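Collagen adhesin (Enterococcus faecalis, PDB 2OKM) probably binds collagen as a cell-wall-anchored surface adhesin, of which this chain is the collagen-binding N2 subdomain. Local coordinates at residues Glu63-Ser68 against Glu73-Gly78. Residues are numbered along the deposited sequence; the frame is centred on the assembly and turned at random.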
ATOM      1  N   GLU A  63      -7.962 -18.674   2.327  1.00 14.03           N
ATOM      2  CA  GLU A  63      -6.534 -18.873   2.515  1.00 14.00           C
ATOM      3  C   GLU A  63      -5.741 -17.624   2.864  1.00 12.93           C
ATOM      4  O   GLU A  63      -6.198 -16.493   2.679  1.00 11.99           O
ATOM      5  CB  GLU A  63      -5.955 -19.487   1.236  1.00 16.32           C
ATOM      6  CG  GLU A  63      -6.296 -18.679  -0.015  1.00 17.56           C
ATOM      7  CD  GLU A  63      -5.959 -19.389  -1.316  1.00 20.84           C
ATOM      8  OE1 GLU A  63      -6.382 -18.893  -2.383  1.00 22.83           O
ATOM      9  OE2 GLU A  63      -5.271 -20.431  -1.286  1.00 19.56           O
ATOM     10  N   THR A  64      -4.537 -17.862   3.374  1.00 12.66           N
ATOM     11  CA  THR A  64      -3.595 -16.813   3.738  1.00 11.83           C
ATOM     12  C   THR A  64      -2.390 -16.992   2.814  1.00 12.52           C
ATOM     13  O   THR A  64      -1.852 -18.096   2.690  1.00 13.11           O
ATOM     14  CB  THR A  64      -3.131 -16.959   5.202  1.00 11.44           C
ATOM     15  OG1 THR A  64      -4.244 -16.743   6.078  1.00 14.06           O
ATOM     16  CG2 THR A  64      -2.034 -15.953   5.519  1.00 11.48           C
ATOM     17  N   LYS A  65      -1.979 -15.919   2.149  1.00 12.41           N
ATOM     18  CA  LYS A  65      -0.841 -15.990   1.242  1.00 13.59           C
ATOM     19  C   LYS A  65       0.068 -14.782   1.442  1.00 13.27           C
ATOM     20  O   LYS A  65      -0.391 -13.689   1.759  1.00 14.06           O
ATOM     21  CB  LYS A  65      -1.319 -16.035  -0.230  1.00 16.90           C
ATOM     22  CG  LYS A  65      -2.249 -17.216  -0.566  1.00 19.65           C
ATOM     23  CD  LYS A  65      -3.036 -17.013  -1.886  1.00 21.67           C
ATOM     24  CE  LYS A  65      -2.149 -17.065  -3.123  1.00 22.96           C
ATOM     25  NZ  LYS A  65      -2.947 -17.076  -4.391  1.00 23.76           N
ATOM     26  N   TYR A  66       1.367 -14.999   1.269  1.00 14.36           N
ATOM     27  CA  TYR A  66       2.366 -13.939   1.368  1.00 15.07           C
ATOM     28  C   TYR A  66       3.184 -14.127   0.100  1.00 15.67           C
ATOM     29  O   TYR A  66       3.960 -15.077  -0.011  1.00 17.29           O
ATOM     30  CB  TYR A  66       3.246 -14.116   2.610  1.00 16.84           C
ATOM     31  CG  TYR A  66       2.589 -13.716   3.919  1.00 18.03           C
ATOM     32  CD1 TYR A  66       2.892 -12.499   4.537  1.00 16.98           C
ATOM     33  CD2 TYR A  66       1.695 -14.571   4.560  1.00 18.69           C
ATOM     34  CE1 TYR A  66       2.321 -12.154   5.771  1.00 18.19           C
ATOM     35  CE2 TYR A  66       1.120 -14.237   5.786  1.00 20.33           C
ATOM     36  CZ  TYR A  66       1.437 -13.032   6.389  1.00 18.60           C
ATOM     37  OH  TYR A  66       0.882 -12.735   7.619  1.00 20.27           O
ATOM     38  N   ILE A  67       2.988 -13.228  -0.862  1.00 14.18           N
ATOM     39  CA  ILE A  67       3.668 -13.333  -2.145  1.00 13.21           C
ATOM     40  C   ILE A  67       4.429 -12.086  -2.580  1.00 13.25           C
ATOM     41  O   ILE A  67       4.246 -11.001  -2.031  1.00 12.74           O
ATOM     42  CB  ILE A  67       2.654 -13.708  -3.246  1.00 13.34           C
ATOM     43  CG1 ILE A  67       1.599 -12.604  -3.387  1.00 13.47           C
ATOM     44  CG2 ILE A  67       1.964 -15.018  -2.884  1.00 15.35           C
ATOM     45  CD1 ILE A  67       0.531 -12.899  -4.425  1.00 15.50           C
ATOM     46  N   SER A  68       5.286 -12.263  -3.582  1.00 12.94           N
ATOM     47  CA  SER A  68       6.093 -11.174  -4.121  1.00 13.55           C
ATOM     48  C   SER A  68       5.283 -10.369  -5.123  1.00 12.02           C
ATOM     49  O   SER A  68       4.170 -10.748  -5.489  1.00 12.30           O
ATOM     50  CB  SER A  68       7.321 -11.740  -4.834  1.00 12.92           C
ATOM     51  OG  SER A  68       6.916 -12.476  -5.976  1.00 15.53           O
ATOM     52  N   GLU A  73       1.327 -10.071  -9.568  1.00 12.51           N
ATOM     53  CA  GLU A  73       0.916  -9.789 -10.931  1.00 13.15           C
ATOM     54  C   GLU A  73       0.653 -11.055 -11.744  1.00 13.67           C
ATOM     55  O   GLU A  73      -0.330 -11.134 -12.479  1.00 14.21           O
ATOM     56  CB  GLU A  73       1.975  -8.926 -11.618  1.00 14.15           C
ATOM     57  CG  GLU A  73       2.066  -7.533 -11.019  1.00 15.52           C
ATOM     58  CD  GLU A  73       3.115  -6.670 -11.685  1.00 18.62           C
ATOM     59  OE1 GLU A  73       2.995  -5.431 -11.602  1.00 17.50           O
ATOM     60  OE2 GLU A  73       4.061  -7.228 -12.281  1.00 22.95           O
ATOM     61  N   GLN A  74       1.525 -12.046 -11.602  1.00 14.69           N
ATOM     62  CA  GLN A  74       1.381 -13.299 -12.339  1.00 17.15           C
ATOM     63  C   GLN A  74       0.080 -14.017 -11.985  1.00 16.86           C
ATOM     64  O   GLN A  74      -0.544 -14.645 -12.844  1.00 17.71           O
ATOM     65  CB  GLN A  74       2.579 -14.212 -12.048  1.00 19.68           C
ATOM     66  CG  GLN A  74       2.693 -15.443 -12.949  1.00 25.22           C
ATOM     67  CD  GLN A  74       1.628 -16.484 -12.676  1.00 28.49           C
ATOM     68  OE1 GLN A  74       1.457 -16.932 -11.541  1.00 30.52           O
ATOM     69  NE2 GLN A  74       0.907 -16.883 -13.719  1.00 30.92           N
ATOM     70  N   GLN A  75      -0.338 -13.908 -10.727  1.00 14.80           N
ATOM     71  CA  GLN A  75      -1.557 -14.568 -10.271  1.00 14.79           C
ATOM     72  C   GLN A  75      -2.852 -13.798 -10.508  1.00 14.60           C
ATOM     73  O   GLN A  75      -3.920 -14.220 -10.066  1.00 15.82           O
ATOM     74  CB  GLN A  75      -1.418 -14.942  -8.794  1.00 15.58           C
ATOM     75  CG  GLN A  75      -0.426 -16.077  -8.573  1.00 15.79           C
ATOM     76  CD  GLN A  75      -0.223 -16.415  -7.112  1.00 17.04           C
ATOM     77  OE1 GLN A  75      -1.180 -16.496  -6.344  1.00 18.40           O
ATOM     78  NE2 GLN A  75       1.031 -16.633  -6.724  1.00 18.15           N
ATOM     79  N   GLY A  76      -2.755 -12.669 -11.202  1.00 13.88           N
ATOM     80  CA  GLY A  76      -3.936 -11.887 -11.517  1.00 12.30           C
ATOM     81  C   GLY A  76      -4.569 -11.059 -10.415  1.00 10.89           C
ATOM     82  O   GLY A  76      -5.770 -10.799 -10.458  1.00 11.26           O
ATOM     83  N   TYR A  77      -3.779 -10.639  -9.431  1.00 10.53           N
ATOM     84  CA  TYR A  77      -4.309  -9.824  -8.345  1.00 11.19           C
ATOM     85  C   TYR A  77      -4.307  -8.345  -8.699  1.00 10.54           C
ATOM     86  O   TYR A  77      -5.123  -7.579  -8.196  1.00 10.73           O
ATOM     87  CB  TYR A  77      -3.487  -9.996  -7.065  1.00 10.46           C
ATOM     88  CG  TYR A  77      -3.754 -11.267  -6.303  1.00 10.27           C
ATOM     89  CD1 TYR A  77      -2.909 -12.364  -6.424  1.00 10.22           C
ATOM     90  CD2 TYR A  77      -4.843 -11.365  -5.437  1.00 10.21           C
ATOM     91  CE1 TYR A  77      -3.136 -13.533  -5.700  1.00 11.93           C
ATOM     92  CE2 TYR A  77      -5.080 -12.533  -4.709  1.00 11.25           C
ATOM     93  CZ  TYR A  77      -4.220 -13.608  -4.845  1.00 12.11           C
ATOM     94  OH  TYR A  77      -4.429 -14.758  -4.117  1.00 13.11           O
ATOM     95  N   GLY A  78      -3.374  -7.935  -9.549  1.00 10.14           N
ATOM     96  CA  GLY A  78      -3.310  -6.532  -9.903  1.00  9.86           C
ATOM     97  C   GLY A  78      -2.040  -6.173 -10.639  1.00 11.52           C
ATOM     98  O   GLY A  78      -1.375  -7.036 -11.214  1.00 11.08           O
TER
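Lys65 reaches from strand 64-68 to two oxygens of the segment 73-78, and its ammonium group is the polar centre of the contact. Lys65 NZ donates to Gln75 OE1 at 2.7 Å, and the C=O...N angle of 168° places the ammonium nitrogen almost straight beyond the amide carbonyl. A second bond, from Lys65 NZ to Tyr77 OH at 2.8 Å, meets the phenol at the ring edge and near its plane. The bend at chi3 (69°) turns NZ toward both acceptors and lays Lys65 CE 3.4 Å from Tyr77 OH.

The tighter, buried part is formed by Ile67 and Tyr77: Ile67 CD1 comes within 3.9 Å of Tyr77 CE1, and both residues also pack on Ile58 of strand 55-59. Lys96 makes a cation-pi contact with the same tyrosine ring. Toward solvent the fit loosens, for Gln75 is partly exposed and Gln75 NE2 stays 4.3 Å from Ile67 CG2.

Gly76, with phi 75°, lets the chain turn back: Gly76 N bonds Glu73 O, and Tyr77 N bonds a carbonyl further back in helix 69-74. These bonds define a Schellman motif, which ends the helix of a strand-helix-strand connection between the two sheets of the collagen-binding domain.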